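Local coordinates for protein flagellin (Burkholderia pseudomallei, PDB 4CFI) that probably polymerises as the main subunit of the bacterial flagellar filament and, as a surface antigen, carries epitopes that the immune system recognises, at residues A[51-54]-A[55-59]; A[124-127]-A[128-132]; A[204-207]-A[208-212]; A[149-152]-A[153-157]. All coordinates share one frame; numbering follows the deposited sequence. Where two conformers were deposited one is given.

Overall arrangement
All four contacts are local, made within one continuous run of chain each. Contacts 1 and 3 are runs of two to three turns of alpha-helix, on helix 37-60 and helix 197-213. Contacts 2 and 4 are turns of the D2 domain region, where a serine or aspartate side chain bonds to backbone N-H groups. Contacts 1 and 4 are partly buried; contacts 2 and 3 are at the surface. Contact 1 lies in the N-terminal helical region and adds a salt bridge to its helix bonds, whereas contact 3 adds sulfur and apolar packing. Contacts 3 and 4 come within about 7 Å at their nearest atoms, and the centres of contacts 1 and 2 are 56 Å apart.

Contact 1 of 4, residues A[51-54]-A[55-59]; sequences ISEV and NRIAS
Glu53 and Arg56 form a salt bridge one helical turn apart, their side chains lying alongside and pointing the same way. The grip is side-on and double. Arg56 NE donates to Glu53 OE1 at 2.9 Å, and Arg56 NH2 donates to Glu53 OE2 at 2.9 Å. Both bonds are nearly straight, the second with an N-H...O angle of 174°. Both oxygens lie in the guanidinium plane, but the nitrogens meet them from above the carboxylate plane; the two flat groups are turned 42° apart. Glu53 CG stands anti to the backbone N (chi1 -177°), and the bend at chi2 then turns the carboxylate along the helix toward the arginine.

The backbone bonds are those of a regular alpha-helix, here near the end of helix 37-60 in the N-terminal helical region of flagellin. Asn55 N donates to Ile51 O, and Arg56 N to Ser52 O. Ala58 N donates to Val54 O at 3.0 Å. Ile57 N donates to Glu53 O at 2.9 Å. The same carbonyl oxygen also has Ile57 CG1 against it, at 3.2 Å.

Apolar contact is lighter. Ile57 CD1 comes to 3.9 Å from Glu53 CG, the two side chains crossing at a slant. Val54 is buried, with its side chain touching Leu16 and Ser19 of helix 2-31 and the loop residue Ala98. Ile57 touches Ser15 of the same neighbouring helix.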
# COMPACT_ATOMS: atom_id res chain seq x y z
N ILE A 51 2.84 -5.08 -15.72
CA ILE A 51 2.05 -3.87 -15.83
C ILE A 51 1.37 -3.82 -17.21
O ILE A 51 0.20 -3.46 -17.32
CB ILE A 51 2.88 -2.60 -15.55
CG1 ILE A 51 3.34 -2.57 -14.09
CG2 ILE A 51 2.05 -1.37 -15.81
CD1 ILE A 51 4.39 -1.52 -13.78
N SER A 52 2.11 -4.20 -18.26
CA SER A 52 1.54 -4.26 -19.60
C SER A 52 0.36 -5.24 -19.67
O SER A 52 -0.66 -4.96 -20.31
CB SER A 52 2.61 -4.63 -20.64
OG SER A 52 3.61 -3.64 -20.76
N GLU A 53 0.49 -6.38 -19.01
CA GLU A 53 -0.59 -7.36 -18.97
C GLU A 53 -1.79 -6.83 -18.19
O GLU A 53 -2.92 -7.03 -18.64
CB GLU A 53 -0.07 -8.71 -18.44
CG GLU A 53 -1.09 -9.84 -18.41
CD GLU A 53 -1.59 -10.32 -19.76
OE1 GLU A 53 -1.19 -9.85 -20.84
OE2 GLU A 53 -2.43 -11.22 -19.72
N VAL A 54 -1.57 -6.13 -17.08
CA VAL A 54 -2.66 -5.46 -16.36
C VAL A 54 -3.42 -4.51 -17.29
O VAL A 54 -4.65 -4.53 -17.35
CB VAL A 54 -2.12 -4.69 -15.12
CG1 VAL A 54 -3.17 -3.78 -14.52
CG2 VAL A 54 -1.61 -5.67 -14.07
N ASN A 55 -2.68 -3.67 -18.03
CA ASN A 55 -3.31 -2.74 -18.95
C ASN A 55 -4.02 -3.44 -20.10
O ASN A 55 -5.05 -2.93 -20.57
CB ASN A 55 -2.32 -1.69 -19.48
CG ASN A 55 -1.92 -0.67 -18.43
OD1 ASN A 55 -0.75 -0.27 -18.33
ND2 ASN A 55 -2.87 -0.22 -17.66
N ARG A 56 -3.50 -4.57 -20.56
CA ARG A 56 -4.20 -5.35 -21.58
C ARG A 56 -5.52 -5.90 -21.05
O ARG A 56 -6.56 -5.84 -21.72
CB ARG A 56 -3.34 -6.50 -22.10
CG ARG A 56 -3.87 -7.14 -23.38
CD ARG A 56 -3.25 -8.51 -23.67
NE ARG A 56 -3.49 -9.45 -22.59
CZ ARG A 56 -4.67 -10.01 -22.33
NH1 ARG A 56 -5.73 -9.80 -23.11
NH2 ARG A 56 -4.79 -10.79 -21.27
N ILE A 57 -5.49 -6.47 -19.86
CA ILE A 57 -6.71 -7.02 -19.27
C ILE A 57 -7.76 -5.91 -19.13
O ILE A 57 -8.95 -6.10 -19.46
CB ILE A 57 -6.40 -7.71 -17.92
CG1 ILE A 57 -5.49 -8.94 -18.12
CG2 ILE A 57 -7.69 -8.05 -17.19
CD1 ILE A 57 -4.69 -9.31 -16.88
N ALA A 58 -7.34 -4.75 -18.64
CA ALA A 58 -8.27 -3.64 -18.42
C ALA A 58 -8.85 -3.09 -19.72
O ALA A 58 -10.03 -2.73 -19.77
CB ALA A 58 -7.62 -2.52 -17.63
N SER A 59 -8.03 -3.00 -20.76
CA SER A 59 -8.48 -2.42 -22.04
C SER A 59 -9.15 -3.42 -22.98
O SER A 59 -9.79 -3.00 -23.95
CB SER A 59 -7.33 -1.69 -22.75
OG SER A 59 -6.33 -2.57 -23.23

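Contact 2 of 4, residues A[124-127]-A[128-132]; sequences AAWS and SGSTG
Ser127 N donates to Ser130 OG at 2.8 Å, in a nearly straight bond of 166°. The chain here makes a type I beta turn from Ser127 to Ser130, within the loop that joins strands 111-119 and 135-142 of the D2 domain region. The turn is closed by Ser130 N, which donates to Ser127 O at 3.0 Å from above the carbonyl plane. Ser127 OG accepts from Gly129 N at 2.9 Å, an ST turn laid over the beta turn. Its chi1 of 77° sets OG between the backbone N and the carbonyl carbon, close to the N-H groups that follow.

Two waters extend the network. Water 1 accepts from Ser130 OG and donates to Ala125 O. Ser130 OG is thus an acceptor for Ser127 N and a donor to water. Water 2 donates to both Ser127 O and Ser130 O.

The packing centres on Trp126, whose side chain also touches Asp120 and Glu134. Ser130 CB lies over one face of the indole in a CH-pi contact, 3.3 Å from the centroid of the six-membered ring. At the ring edge, near its plane, Gly132 O approaches Trp126 CH2 to 3.3 Å.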
# COMPACT_ATOMS: atom_id res chain seq x y z
N ALA A 124 13.53 13.20 25.23
CA ALA A 124 14.70 14.09 25.24
C ALA A 124 15.96 13.31 24.84
O ALA A 124 16.03 12.11 25.05
CB ALA A 124 14.90 14.72 26.61
N ALA A 125 16.95 13.98 24.27
CA ALA A 125 18.20 13.33 23.89
C ALA A 125 18.85 12.69 25.12
O ALA A 125 18.90 13.28 26.19
CB ALA A 125 19.17 14.34 23.27
N TRP A 126 19.34 11.48 24.94
CA TRP A 126 20.03 10.75 26.00
C TRP A 126 21.40 11.40 26.24
O TRP A 126 22.10 11.76 25.28
CB TRP A 126 20.23 9.29 25.60
CG TRP A 126 20.67 8.43 26.75
CD1 TRP A 126 21.94 8.04 27.04
CD2 TRP A 126 19.84 7.90 27.80
NE1 TRP A 126 21.96 7.28 28.19
CE2 TRP A 126 20.68 7.18 28.68
CE3 TRP A 126 18.47 7.95 28.06
CZ2 TRP A 126 20.19 6.52 29.82
CZ3 TRP A 126 17.98 7.31 29.19
CH2 TRP A 126 18.84 6.60 30.05
N SER A 127 21.76 11.55 27.51
CA SER A 127 23.07 12.08 27.89
C SER A 127 23.54 11.39 29.17
O SER A 127 22.82 10.58 29.73
CB SER A 127 22.97 13.59 28.14
OG SER A 127 22.38 13.83 29.41
N SER A 128 24.73 11.77 29.64
CA SER A 128 25.24 11.33 30.93
C SER A 128 24.35 11.76 32.09
O SER A 128 24.49 11.23 33.20
CB SER A 128 26.67 11.89 31.15
OG SER A 128 26.67 13.32 31.09
N GLY A 129 23.48 12.74 31.87
CA GLY A 129 22.52 13.18 32.89
C GLY A 129 21.25 12.35 32.94
O GLY A 129 20.49 12.43 33.90
N SER A 130 21.00 11.54 31.92
CA SER A 130 19.74 10.80 31.83
C SER A 130 19.64 9.69 32.86
O SER A 130 20.64 9.16 33.31
CB SER A 130 19.59 10.18 30.43
OG SER A 130 19.70 11.18 29.42
N THR A 131 18.40 9.33 33.21
CA THR A 131 18.11 8.20 34.08
C THR A 131 16.93 7.43 33.49
O THR A 131 16.29 7.86 32.52
CB THR A 131 17.76 8.63 35.51
OG1 THR A 131 16.83 9.71 35.44
CG2 THR A 131 19.00 9.08 36.26
N GLY A 132 16.64 6.28 34.08
CA GLY A 132 15.68 5.35 33.52
C GLY A 132 16.28 4.60 32.36
O GLY A 132 17.50 4.47 32.25
O HOH W 1 17.69 12.85 28.73
O HOH W 2 22.95 8.34 31.60

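Contact 3 of 4, residues A[204-207]-A[208-212]; sequences TAMV and AQINA
Ile210 N donates to Met206 O at 2.9 Å, in an almost straight bond of 173°. Ile210 also lays its side chain on the same carbonyl: its CG1 is 3.3 Å from Met206 O. Asn211 N donates to Val207 O at 2.9 Å. Ala208 N and Gln209 N bond in the same way to Thr204 O and Ala205 O.

Met206 and Gln209 run alongside each other and point the same way. Met206 SD comes to 3.5 Å from Gln209 NE2 and to 3.6 Å from Gln209 CD, so the sulfur lies against the amide group. The methionine CG is anti to its backbone N (chi1 -177°), and bends at chi2 and chi3 fold SD and CE round to the glutamine. Gln209 is extended beyond CG, and its NE2 bonds to Leu112 O, which helps hold the amide beside the sulfur in this conformer.

These are successive turns of helix 197-213, an alpha-helix of the D2 domain region that packs on strand 111-119. Met206, Val207 and Ile210 all touch Ile115 of that strand, and Ile210 also reaches Leu112. Gln209 touches Thr228 and Tyr231 of helix 227-257.

Ile210 is buried. Its side chain and that of Met206 pass at an angle, and Ile210 CD1 meets Met206 CG at 3.9 Å. Elsewhere on the helix, the side chains of Val207 and Asn211 lie side by side.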
# COMPACT_ATOMS: atom_id res chain seq x y z
N THR A 204 17.85 10.06 8.90
CA THR A 204 17.23 10.91 7.89
C THR A 204 16.81 10.09 6.67
O THR A 204 15.70 10.26 6.16
CB THR A 204 18.21 12.03 7.51
OG1 THR A 204 18.45 12.82 8.67
CG2 THR A 204 17.67 12.90 6.41
N ALA A 205 17.68 9.18 6.23
CA ALA A 205 17.38 8.32 5.10
C ALA A 205 16.21 7.38 5.42
O ALA A 205 15.37 7.14 4.56
CB ALA A 205 18.60 7.52 4.69
N MET A 206 16.16 6.85 6.64
CA MET A 206 15.04 5.99 7.02
C MET A 206 13.72 6.76 7.07
O MET A 206 12.69 6.25 6.64
CB MET A 206 15.32 5.28 8.35
CG MET A 206 14.23 4.32 8.80
SD MET A 206 13.79 3.07 7.58
CE MET A 206 15.17 1.94 7.74
N VAL A 207 13.74 7.98 7.58
CA VAL A 207 12.53 8.81 7.58
C VAL A 207 12.04 9.06 6.13
O VAL A 207 10.84 8.98 5.85
CB VAL A 207 12.76 10.13 8.34
CG1 VAL A 207 11.59 11.10 8.17
CG2 VAL A 207 12.98 9.83 9.82
N ALA A 208 12.97 9.33 5.21
CA ALA A 208 12.61 9.48 3.80
C ALA A 208 11.99 8.21 3.24
O ALA A 208 10.98 8.28 2.52
CB ALA A 208 13.81 9.92 2.97
N GLN A 209 12.59 7.05 3.55
CA GLN A 209 12.03 5.73 3.17
C GLN A 209 10.61 5.64 3.64
O GLN A 209 9.70 5.42 2.84
CB GLN A 209 12.81 4.52 3.77
CG GLN A 209 12.07 3.16 3.66
CD GLN A 209 12.80 1.97 4.32
OE1 GLN A 209 13.98 1.77 4.05
NE2 GLN A 209 12.10 1.19 5.18
N ILE A 210 10.42 5.81 4.94
CA ILE A 210 9.10 5.66 5.55
C ILE A 210 8.08 6.58 4.87
O ILE A 210 6.96 6.13 4.56
CB ILE A 210 9.17 5.94 7.05
CG1 ILE A 210 9.95 4.82 7.76
CG2 ILE A 210 7.77 6.05 7.63
CD1 ILE A 210 10.42 5.14 9.18
N ASN A 211 8.45 7.83 4.62
CA ASN A 211 7.51 8.75 3.97
C ASN A 211 7.15 8.31 2.55
O ASN A 211 6.02 8.51 2.10
CB ASN A 211 8.03 10.19 3.98
CG ASN A 211 7.78 10.90 5.31
OD1 ASN A 211 8.67 11.58 5.88
ND2 ASN A 211 6.58 10.76 5.80
N ALA A 212 8.10 7.71 1.82
CA ALA A 212 7.83 7.20 0.47
C ALA A 212 6.95 5.94 0.52
O ALA A 212 5.99 5.83 -0.25
CB ALA A 212 9.13 6.91 -0.25

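Contact 4 of 4, residues A[149-152]-A[153-157]; sequences TFTD and QNNQA
Asp152 OD1 accepts two backbone N-H groups, from Asn154 N at 2.8 Å and from Gln156 N at 2.9 Å. The two nitrogens reach it from opposite faces of the carboxylate plane, each well out of that plane. Asp152 opens a type I beta turn that runs to Asn155, and its bond from Asn154 N makes an Asx turn as well. The turn leads on from strand 148-152, an outer strand of the three-stranded antiparallel sheet in the D2 domain region. The bond from Asn154 N is bent, at 135°, while that from Gln156 N is straighter. Because chi1 of 68° sets CG between the backbone N and the carbonyl carbon, the carboxylate is turned in over the turn.

The turn itself is closed by Asn155 N, which donates to Asp152 O at 2.9 Å from above the carbonyl plane. Beyond it the chain doubles back. Asp152 N donates to Gln156 O at 2.8 Å, and a single beta bridge pairs Thr151 with Ala157. Ala157 CA adds a CA-H...O contact to Phe150 O.

Further out, waters and the next strand hold the side chains. Thr151 OG1 bonds to Asn139 ND2, and Gln153 OE1 to Thr136 N, both partners on strand 135-142. Phe150 is buried on Ile138 and Leu158, its ring stacked with that of Phe167. Water 3 links Thr151 OG1 to Asn155 ND2. The second carboxylate oxygen is also held: water 4 donates to Asp152 OD2 at 2.7 Å, and water 5 donates to both Asp152 OD2 and Ala157 O, 2.8 Å from each.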
# COMPACT_ATOMS: atom_id res chain seq x y z
N THR A 149 1.66 4.71 14.37
CA THR A 149 1.88 4.42 15.79
C THR A 149 3.36 4.00 15.93
O THR A 149 4.05 3.76 14.93
CB THR A 149 0.94 3.33 16.31
OG1 THR A 149 1.12 2.13 15.55
CG2 THR A 149 -0.52 3.77 16.27
N PHE A 150 3.83 3.90 17.18
CA PHE A 150 5.27 3.81 17.44
C PHE A 150 5.58 2.87 18.58
O PHE A 150 4.97 2.95 19.65
CB PHE A 150 5.82 5.18 17.82
CG PHE A 150 5.54 6.23 16.79
CD1 PHE A 150 6.38 6.38 15.70
CD2 PHE A 150 4.44 7.08 16.89
CE1 PHE A 150 6.12 7.35 14.75
CE2 PHE A 150 4.19 8.06 15.92
CZ PHE A 150 5.05 8.21 14.87
N THR A 151 6.58 2.00 18.38
CA THR A 151 7.09 1.15 19.44
C THR A 151 8.61 1.32 19.54
O THR A 151 9.27 1.79 18.62
CB THR A 151 6.73 -0.34 19.26
OG1 THR A 151 7.43 -0.82 18.11
CG2 THR A 151 5.22 -0.54 19.14
N ASP A 152 9.15 0.91 20.69
CA ASP A 152 10.59 0.98 20.95
C ASP A 152 11.29 -0.33 20.55
O ASP A 152 10.70 -1.23 19.92
CB ASP A 152 10.85 1.35 22.43
CG ASP A 152 10.45 0.28 23.43
OD1 ASP A 152 10.26 -0.91 23.08
OD2 ASP A 152 10.32 0.68 24.62
N GLN A 153 12.58 -0.41 20.88
CA GLN A 153 13.42 -1.53 20.47
C GLN A 153 12.94 -2.85 21.04
O GLN A 153 13.32 -3.91 20.53
CB GLN A 153 14.89 -1.30 20.87
CG GLN A 153 15.17 -1.29 22.35
CD GLN A 153 14.78 -0.01 23.07
OE1 GLN A 153 14.50 1.02 22.46
NE2 GLN A 153 14.85 -0.04 24.37
N ASN A 154 12.16 -2.79 22.13
CA ASN A 154 11.59 -3.99 22.72
C ASN A 154 10.11 -4.17 22.39
O ASN A 154 9.41 -4.94 23.05
CB ASN A 154 11.81 -3.99 24.24
CG ASN A 154 13.29 -4.01 24.59
OD1 ASN A 154 14.09 -4.66 23.91
ND2 ASN A 154 13.66 -3.22 25.58
N ASN A 155 9.65 -3.48 21.35
CA ASN A 155 8.28 -3.60 20.87
C ASN A 155 7.23 -3.08 21.84
O ASN A 155 6.06 -3.42 21.72
CB ASN A 155 7.96 -5.04 20.43
CG ASN A 155 8.94 -5.55 19.41
OD1 ASN A 155 9.59 -6.63 19.56
ND2 ASN A 155 9.08 -4.79 18.36
N GLN A 156 7.63 -2.20 22.76
CA GLN A 156 6.67 -1.54 23.67
C GLN A 156 6.28 -0.19 23.10
O GLN A 156 7.12 0.55 22.59
CB GLN A 156 7.26 -1.33 25.07
CG GLN A 156 7.89 -2.60 25.66
CD GLN A 156 6.98 -3.81 25.58
OE1 GLN A 156 7.30 -4.85 24.95
NE2 GLN A 156 5.85 -3.71 26.23
N ALA A 157 5.01 0.16 23.19
CA ALA A 157 4.58 1.48 22.74
C ALA A 157 5.41 2.57 23.41
O ALA A 157 5.70 2.51 24.60
CB ALA A 157 3.11 1.68 23.06
O HOH W 3 6.89 -3.38 17.33
O HOH W 4 12.47 2.16 25.48
O HOH W 5 8.34 2.36 25.55